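PDB 4ECN: leucine-rich repeat protein from Bacteroides thetaiotaomicron, which is of unknown function but probably binds other proteins at the cell exterior through its leucine-rich repeats. Local coordinates for residues A[313-318]-A[362-367]; A[329-334]-A[357-362]. One frame throughout, in Å; residues are numbered along the deposited sequence.

Contact 1 of 2, residues A[313-318]-A[362-367]. With NA (sodium ion), chain B.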
ATOM      1  N   ASP A 313      -9.011  -4.004  20.695  1.00 48.92           N
ATOM      2  CA  ASP A 313      -8.068  -4.974  20.143  1.00 48.31           C
ATOM      3  C   ASP A 313      -8.564  -5.425  18.756  1.00 51.74           C
ATOM      4  O   ASP A 313      -9.342  -6.389  18.625  1.00 52.98           O
ATOM      5  CB  ASP A 313      -7.910  -6.160  21.105  1.00 50.46           C
ATOM      6  CG  ASP A 313      -6.789  -7.137  20.801  1.00 59.01           C
ATOM      7  OD1 ASP A 313      -6.476  -7.341  19.600  1.00 57.87           O
ATOM      8  OD2 ASP A 313      -6.304  -7.786  21.749  1.00 67.59           O
ATOM      9  N   GLN A 314      -8.131  -4.696  17.717  1.00 45.41           N
ATOM     10  CA  GLN A 314      -8.520  -4.992  16.344  1.00 43.37           C
ATOM     11  C   GLN A 314      -7.342  -4.883  15.390  1.00 47.68           C
ATOM     12  O   GLN A 314      -6.500  -3.988  15.566  1.00 47.23           O
ATOM     13  CB  GLN A 314      -9.632  -4.042  15.866  1.00 44.10           C
ATOM     14  CG  GLN A 314     -10.930  -4.048  16.662  1.00 44.86           C
ATOM     15  CD  GLN A 314     -11.666  -5.360  16.739  1.00 59.50           C
ATOM     16  OE1 GLN A 314     -11.460  -6.294  15.959  1.00 60.72           O
ATOM     17  NE2 GLN A 314     -12.561  -5.445  17.694  1.00 43.38           N
ATOM     18  N   PRO A 315      -7.285  -5.742  14.332  1.00 44.47           N
ATOM     19  CA  PRO A 315      -6.202  -5.600  13.339  1.00 43.49           C
ATOM     20  C   PRO A 315      -6.357  -4.269  12.592  1.00 46.70           C
ATOM     21  O   PRO A 315      -7.441  -3.979  12.048  1.00 45.28           O
ATOM     22  CB  PRO A 315      -6.381  -6.821  12.438  1.00 44.95           C
ATOM     23  CG  PRO A 315      -7.809  -7.230  12.602  1.00 49.54           C
ATOM     24  CD  PRO A 315      -8.200  -6.856  13.988  1.00 45.77           C
ATOM     25  N   GLY A 316      -5.318  -3.432  12.681  1.00 43.17           N
ATOM     26  CA  GLY A 316      -5.303  -2.086  12.101  1.00 42.67           C
ATOM     27  C   GLY A 316      -5.527  -0.958  13.106  1.00 45.92           C
ATOM     28  O   GLY A 316      -5.257   0.215  12.800  1.00 47.37           O
ATOM     29  N   VAL A 317      -6.021  -1.302  14.324  1.00 38.82           N
ATOM     30  CA  VAL A 317      -6.295  -0.341  15.394  1.00 37.52           C
ATOM     31  C   VAL A 317      -5.139  -0.375  16.380  1.00 42.53           C
ATOM     32  O   VAL A 317      -4.735  -1.446  16.849  1.00 41.73           O
ATOM     33  CB  VAL A 317      -7.660  -0.561  16.117  1.00 40.01           C
ATOM     34  CG1 VAL A 317      -7.845   0.422  17.261  1.00 39.54           C
ATOM     35  CG2 VAL A 317      -8.831  -0.473  15.150  1.00 39.50           C
ATOM     36  N   ASP A 318      -4.630   0.831  16.692  1.00 40.91           N
ATOM     37  CA  ASP A 318      -3.553   1.123  17.635  1.00 41.74           C
ATOM     38  C   ASP A 318      -4.164   1.964  18.808  1.00 46.73           C
ATOM     39  O   ASP A 318      -4.990   2.857  18.580  1.00 46.22           O
ATOM     40  CB  ASP A 318      -2.363   1.824  16.925  1.00 43.99           C
ATOM     41  CG  ASP A 318      -1.826   1.083  15.698  1.00 63.30           C
ATOM     42  OD1 ASP A 318      -1.025   0.133  15.879  1.00 63.05           O
ATOM     43  OD2 ASP A 318      -2.215   1.457  14.544  1.00 76.40           O
ATOM     44  N   SER A 362       1.176  -4.882  -0.197  1.00 48.06           N
ATOM     45  CA  SER A 362       1.454  -5.308   1.177  1.00 47.92           C
ATOM     46  C   SER A 362       0.353  -4.934   2.203  1.00 51.39           C
ATOM     47  O   SER A 362       0.650  -4.880   3.401  1.00 51.26           O
ATOM     48  CB  SER A 362       2.775  -4.698   1.636  1.00 51.20           C
ATOM     49  OG  SER A 362       2.856  -3.306   1.373  1.00 58.59           O
ATOM     50  N   GLY A 363      -0.895  -4.772   1.744  1.00 46.68           N
ATOM     51  CA  GLY A 363      -2.032  -4.416   2.594  1.00 46.21           C
ATOM     52  C   GLY A 363      -1.822  -3.182   3.457  1.00 50.43           C
ATOM     53  O   GLY A 363      -1.579  -2.074   2.957  1.00 50.99           O
ATOM     54  N   ARG A 364      -1.845  -3.408   4.773  1.00 45.99           N
ATOM     55  CA  ARG A 364      -1.704  -2.441   5.873  1.00 45.82           C
ATOM     56  C   ARG A 364      -0.286  -1.874   5.986  1.00 51.29           C
ATOM     57  O   ARG A 364      -0.109  -0.791   6.548  1.00 52.31           O
ATOM     58  CB  ARG A 364      -2.043  -3.208   7.154  1.00 44.64           C
ATOM     59  CG  ARG A 364      -2.102  -2.476   8.460  1.00 46.56           C
ATOM     60  CD  ARG A 364      -2.513  -3.446   9.549  1.00 45.48           C
ATOM     61  NE  ARG A 364      -3.834  -4.044   9.311  1.00 46.64           N
ATOM     62  CZ  ARG A 364      -4.084  -5.345   9.388  1.00 53.22           C
ATOM     63  NH1 ARG A 364      -3.120  -6.194   9.705  1.00 35.53           N
ATOM     64  NH2 ARG A 364      -5.301  -5.807   9.150  1.00 43.68           N
ATOM     65  N   LEU A 365       0.722  -2.630   5.511  1.00 47.06           N
ATOM     66  CA  LEU A 365       2.132  -2.260   5.599  1.00 46.48           C
ATOM     67  C   LEU A 365       2.657  -1.481   4.395  1.00 52.81           C
ATOM     68  O   LEU A 365       2.049  -1.469   3.316  1.00 53.26           O
ATOM     69  CB  LEU A 365       2.993  -3.513   5.728  1.00 45.68           C
ATOM     70  CG  LEU A 365       2.744  -4.415   6.901  1.00 49.21           C
ATOM     71  CD1 LEU A 365       3.537  -5.712   6.755  1.00 47.93           C
ATOM     72  CD2 LEU A 365       3.037  -3.697   8.213  1.00 51.68           C
ATOM     73  N   PHE A 366       3.819  -0.847   4.620  1.00 49.80           N
ATOM     74  CA  PHE A 366       4.672  -0.125   3.689  1.00 50.24           C
ATOM     75  C   PHE A 366       5.972  -0.864   3.692  1.00 58.09           C
ATOM     76  O   PHE A 366       6.845  -0.603   4.536  1.00 57.91           O
ATOM     77  CB  PHE A 366       4.816   1.346   4.079  1.00 52.17           C
ATOM     78  CG  PHE A 366       3.531   2.131   4.060  1.00 53.86           C
ATOM     79  CD1 PHE A 366       2.723   2.195   5.184  1.00 56.48           C
ATOM     80  CD2 PHE A 366       3.148   2.834   2.927  1.00 55.99           C
ATOM     81  CE1 PHE A 366       1.542   2.931   5.166  1.00 57.81           C
ATOM     82  CE2 PHE A 366       1.971   3.575   2.912  1.00 58.68           C
ATOM     83  CZ  PHE A 366       1.170   3.612   4.028  1.00 56.81           C
ATOM     84  N   GLY A 367       6.024  -1.897   2.857  1.00 57.24           N
ATOM     85  CA  GLY A 367       7.147  -2.817   2.843  1.00 57.71           C
ATOM     86  C   GLY A 367       7.006  -3.729   4.042  1.00 62.52           C
ATOM     87  O   GLY A 367       6.110  -4.580   4.069  1.00 62.41           O
TER
HETATM   88 NA    NA B1001      -4.177  -4.022  16.965  1.00 59.98          NA
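Flat packing of an arginine on a peptide unit, with no hydrogen bond across it, joins the two turns 313-318 and 362-367 at the start of the leucine-rich-repeat solenoid. R364 provides the reach. It sits in the type II' turn S362 to L365, its CG anti to the backbone N (chi1 -175°), and the side chain runs straight until it bends at chi3, which lays the guanidinium over the type II turn Q314 to V317. One face of that group looks onto the P315-G316 peptide: P315 C and G316 N each lie 3.7 Å from its plane, displaced toward its rim. At the margins, NH2 reaches CB of the proline ring of P315 at 3.6 Å, and NE approaches G316 CA at 3.7 Å. At the backbone angles of G316, where phi is positive, a CB would press on the carbonyl O of P315, and it would also lie beside R364 NE. The receiving turn is firmly shaped: V317 N bonds to Q314 O at 3.0 Å, and that same oxygen binds the sodium ion at 2.7 Å, with V317 O as a second ligand at 2.6 Å. The R364 side chain also makes a cation-pi contact with Y288, and its backbone N donates to Y288 OH. A leucine in place of R364 would probably leave the P315-G316 peptide poorly covered and deprive Y288 of its cation-pi partner. From this turn the chain enters strand 317-319, at the edge of the repeat sheet and antiparallel to 325-329, while R364 follows the short helix 359-362.

Contact 2 of 2, residues A[329-334]-A[357-362]; sequences SLAGFG and HSETVS
The carboxylate of E359 meets the backbone of G332 through OE2, which accepts from G332 N at 3.0 Å on its anti lone pair, the one turned away from OE1; the bond is nearly straight, at 172°. The other flat group, the ring of F333, leaves from a bond that points away from 357-362 and packs among aromatic rings: S329 O lies in its plane at the edge, W302 meets it edge-to-face, and W286 and Y288 also meet it, W286 at about 30° between planes. This is the interior of a leucine-rich-repeat solenoid, where the loop leaving strand 325-329 is held by E359 of the short helix 359-362. E359 points its extended chain at that loop and adds a nonpolar touch on the way, CG lying 4.0 Å from A331 CB. The two oxygens divide the work. OE2 serves G332, while OE1 takes bonds from T434 OG1, T356 N and N457 ND2, so the buried carboxylate is held at both ends, and this set of donors would be expected to stabilise its ionised form. G332 has positive phi, which suits a residue without a side chain at this bend. L330, two residues earlier, points away from 357-362 and packs on L281, W286 and F354. The segment that delivers E359 is also tied within itself: S358 O accepts from both V361 N and S362 N, at 2.9 and 2.7 Å, and one turn is closed between side chains, where S358 OG donates to S362 OG at 2.8 Å.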
ATOM      1  N   SER A 329      -6.454   1.973  10.647  1.00 42.59           N
ATOM      2  CA  SER A 329      -6.169   1.692   9.235  1.00 42.74           C
ATOM      3  C   SER A 329      -7.197   0.720   8.669  1.00 47.27           C
ATOM      4  O   SER A 329      -7.299  -0.420   9.126  1.00 47.46           O
ATOM      5  CB  SER A 329      -4.753   1.147   9.028  1.00 45.62           C
ATOM      6  OG  SER A 329      -4.513   0.907   7.649  1.00 52.01           O
ATOM      7  N   LEU A 330      -7.961   1.172   7.674  1.00 43.21           N
ATOM      8  CA  LEU A 330      -8.956   0.327   7.011  1.00 42.02           C
ATOM      9  C   LEU A 330      -8.354  -0.300   5.749  1.00 45.01           C
ATOM     10  O   LEU A 330      -9.044  -1.017   5.027  1.00 45.67           O
ATOM     11  CB  LEU A 330     -10.220   1.122   6.678  1.00 42.19           C
ATOM     12  CG  LEU A 330     -10.909   1.822   7.840  1.00 47.84           C
ATOM     13  CD1 LEU A 330     -12.151   2.512   7.370  1.00 48.44           C
ATOM     14  CD2 LEU A 330     -11.255   0.845   8.985  1.00 51.45           C
ATOM     15  N   ALA A 331      -7.060  -0.052   5.504  1.00 40.08           N
ATOM     16  CA  ALA A 331      -6.327  -0.574   4.360  1.00 39.11           C
ATOM     17  C   ALA A 331      -6.303  -2.113   4.371  1.00 43.44           C
ATOM     18  O   ALA A 331      -6.048  -2.716   5.420  1.00 42.41           O
ATOM     19  CB  ALA A 331      -4.906  -0.025   4.364  1.00 39.15           C
ATOM     20  N   GLY A 332      -6.572  -2.707   3.197  1.00 40.05           N
ATOM     21  CA  GLY A 332      -6.554  -4.146   2.964  1.00 39.52           C
ATOM     22  C   GLY A 332      -7.867  -4.880   3.137  1.00 46.42           C
ATOM     23  O   GLY A 332      -8.039  -5.957   2.567  1.00 48.21           O
ATOM     24  N   PHE A 333      -8.815  -4.307   3.887  1.00 43.11           N
ATOM     25  CA  PHE A 333     -10.085  -4.967   4.199  1.00 42.88           C
ATOM     26  C   PHE A 333     -11.118  -4.920   3.094  1.00 50.43           C
ATOM     27  O   PHE A 333     -11.972  -5.813   3.035  1.00 50.24           O
ATOM     28  CB  PHE A 333     -10.710  -4.336   5.431  1.00 43.70           C
ATOM     29  CG  PHE A 333      -9.953  -4.667   6.684  1.00 43.24           C
ATOM     30  CD1 PHE A 333      -9.990  -5.950   7.215  1.00 44.50           C
ATOM     31  CD2 PHE A 333      -9.262  -3.686   7.369  1.00 44.06           C
ATOM     32  CE1 PHE A 333      -9.317  -6.253   8.386  1.00 44.83           C
ATOM     33  CE2 PHE A 333      -8.593  -3.988   8.546  1.00 46.91           C
ATOM     34  CZ  PHE A 333      -8.625  -5.270   9.047  1.00 44.85           C
ATOM     35  N   GLY A 334     -11.074  -3.876   2.271  1.00 49.53           N
ATOM     36  CA  GLY A 334     -12.040  -3.689   1.193  1.00 49.56           C
ATOM     37  C   GLY A 334     -13.359  -3.183   1.721  1.00 53.11           C
ATOM     38  O   GLY A 334     -14.392  -3.835   1.546  1.00 54.58           O
ATOM     39  N   HIS A 357      -1.143   3.472  -1.446  1.00 42.34           N
ATOM     40  CA  HIS A 357      -0.562   3.184  -2.752  1.00 40.84           C
ATOM     41  C   HIS A 357       0.031   1.760  -2.789  1.00 43.67           C
ATOM     42  O   HIS A 357       0.166   1.178  -3.863  1.00 43.67           O
ATOM     43  CB  HIS A 357       0.513   4.230  -3.101  1.00 40.84           C
ATOM     44  CG  HIS A 357       1.599   4.338  -2.092  1.00 43.39           C
ATOM     45  ND1 HIS A 357       1.486   5.179  -1.011  1.00 45.39           N
ATOM     46  CD2 HIS A 357       2.782   3.686  -2.022  1.00 44.26           C
ATOM     47  CE1 HIS A 357       2.597   5.007  -0.307  1.00 44.32           C
ATOM     48  NE2 HIS A 357       3.412   4.132  -0.889  1.00 44.00           N
ATOM     49  N   SER A 358       0.325   1.199  -1.606  1.00 40.26           N
ATOM     50  CA  SER A 358       0.952  -0.100  -1.343  1.00 39.86           C
ATOM     51  C   SER A 358      -0.084  -1.206  -0.959  1.00 44.72           C
ATOM     52  O   SER A 358       0.300  -2.366  -0.809  1.00 43.56           O
ATOM     53  CB  SER A 358       1.964   0.074  -0.208  1.00 43.09           C
ATOM     54  OG  SER A 358       2.924  -0.970  -0.156  1.00 62.06           O
ATOM     55  N   GLU A 359      -1.381  -0.850  -0.814  1.00 42.36           N
ATOM     56  CA  GLU A 359      -2.463  -1.736  -0.376  1.00 42.34           C
ATOM     57  C   GLU A 359      -2.486  -3.083  -1.175  1.00 48.10           C
ATOM     58  O   GLU A 359      -2.500  -4.158  -0.561  1.00 47.76           O
ATOM     59  CB  GLU A 359      -3.803  -0.999  -0.522  1.00 43.74           C
ATOM     60  CG  GLU A 359      -4.876  -1.289   0.522  1.00 47.87           C
ATOM     61  CD  GLU A 359      -6.089  -0.378   0.405  1.00 61.83           C
ATOM     62  OE1 GLU A 359      -6.004   0.628  -0.342  1.00 45.03           O
ATOM     63  OE2 GLU A 359      -7.143  -0.698   1.006  1.00 49.28           O
ATOM     64  N   THR A 360      -2.432  -3.034  -2.518  1.00 45.21           N
ATOM     65  CA  THR A 360      -2.480  -4.263  -3.341  1.00 44.91           C
ATOM     66  C   THR A 360      -1.179  -5.082  -3.278  1.00 49.79           C
ATOM     67  O   THR A 360      -1.158  -6.260  -3.666  1.00 50.68           O
ATOM     68  CB  THR A 360      -2.771  -3.913  -4.782  1.00 48.97           C
ATOM     69  OG1 THR A 360      -1.788  -2.967  -5.205  1.00 51.86           O
ATOM     70  CG2 THR A 360      -4.174  -3.348  -4.966  1.00 44.94           C
ATOM     71  N   VAL A 361      -0.109  -4.473  -2.781  1.00 45.43           N
ATOM     72  CA  VAL A 361       1.179  -5.129  -2.666  1.00 44.51           C
ATOM     73  C   VAL A 361       1.343  -5.698  -1.258  1.00 49.54           C
ATOM     74  O   VAL A 361       1.642  -6.871  -1.141  1.00 49.08           O
ATOM     75  CB  VAL A 361       2.302  -4.122  -3.025  1.00 47.84           C
ATOM     76  CG1 VAL A 361       3.691  -4.629  -2.639  1.00 47.52           C
ATOM     77  CG2 VAL A 361       2.245  -3.747  -4.497  1.00 47.41           C
ATOM     78  N   SER A 362       1.176  -4.882  -0.197  1.00 48.06           N
ATOM     79  CA  SER A 362       1.454  -5.308   1.177  1.00 47.92           C
ATOM     80  C   SER A 362       0.353  -4.934   2.203  1.00 51.39           C
ATOM     81  O   SER A 362       0.650  -4.880   3.401  1.00 51.26           O
ATOM     82  CB  SER A 362       2.775  -4.698   1.636  1.00 51.20           C
ATOM     83  OG  SER A 362       2.856  -3.306   1.373  1.00 58.59           O
TER

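Contact 2 lies deeper in the fold, with three of its four touching residues buried, whereas contact 1 is partly buried. Both join loops beside the first strands of the repeat sheet, the turn before 317-319 and the loop after 325-329, to the region around helix 359-362, and S362 belongs to both. Contact 2 is nested inside the loop that contact 1 closes. Their chemistry differs accordingly: an acidic side chain accepts a backbone N-H in the interior, while a basic one in the less buried contact lies flat against a peptide without a hydrogen bond across. They adjoin through a probable hydrogen bond from S329 N to G316 O (3.0 Å) and through F333, whose CZ packs against R364 NH2.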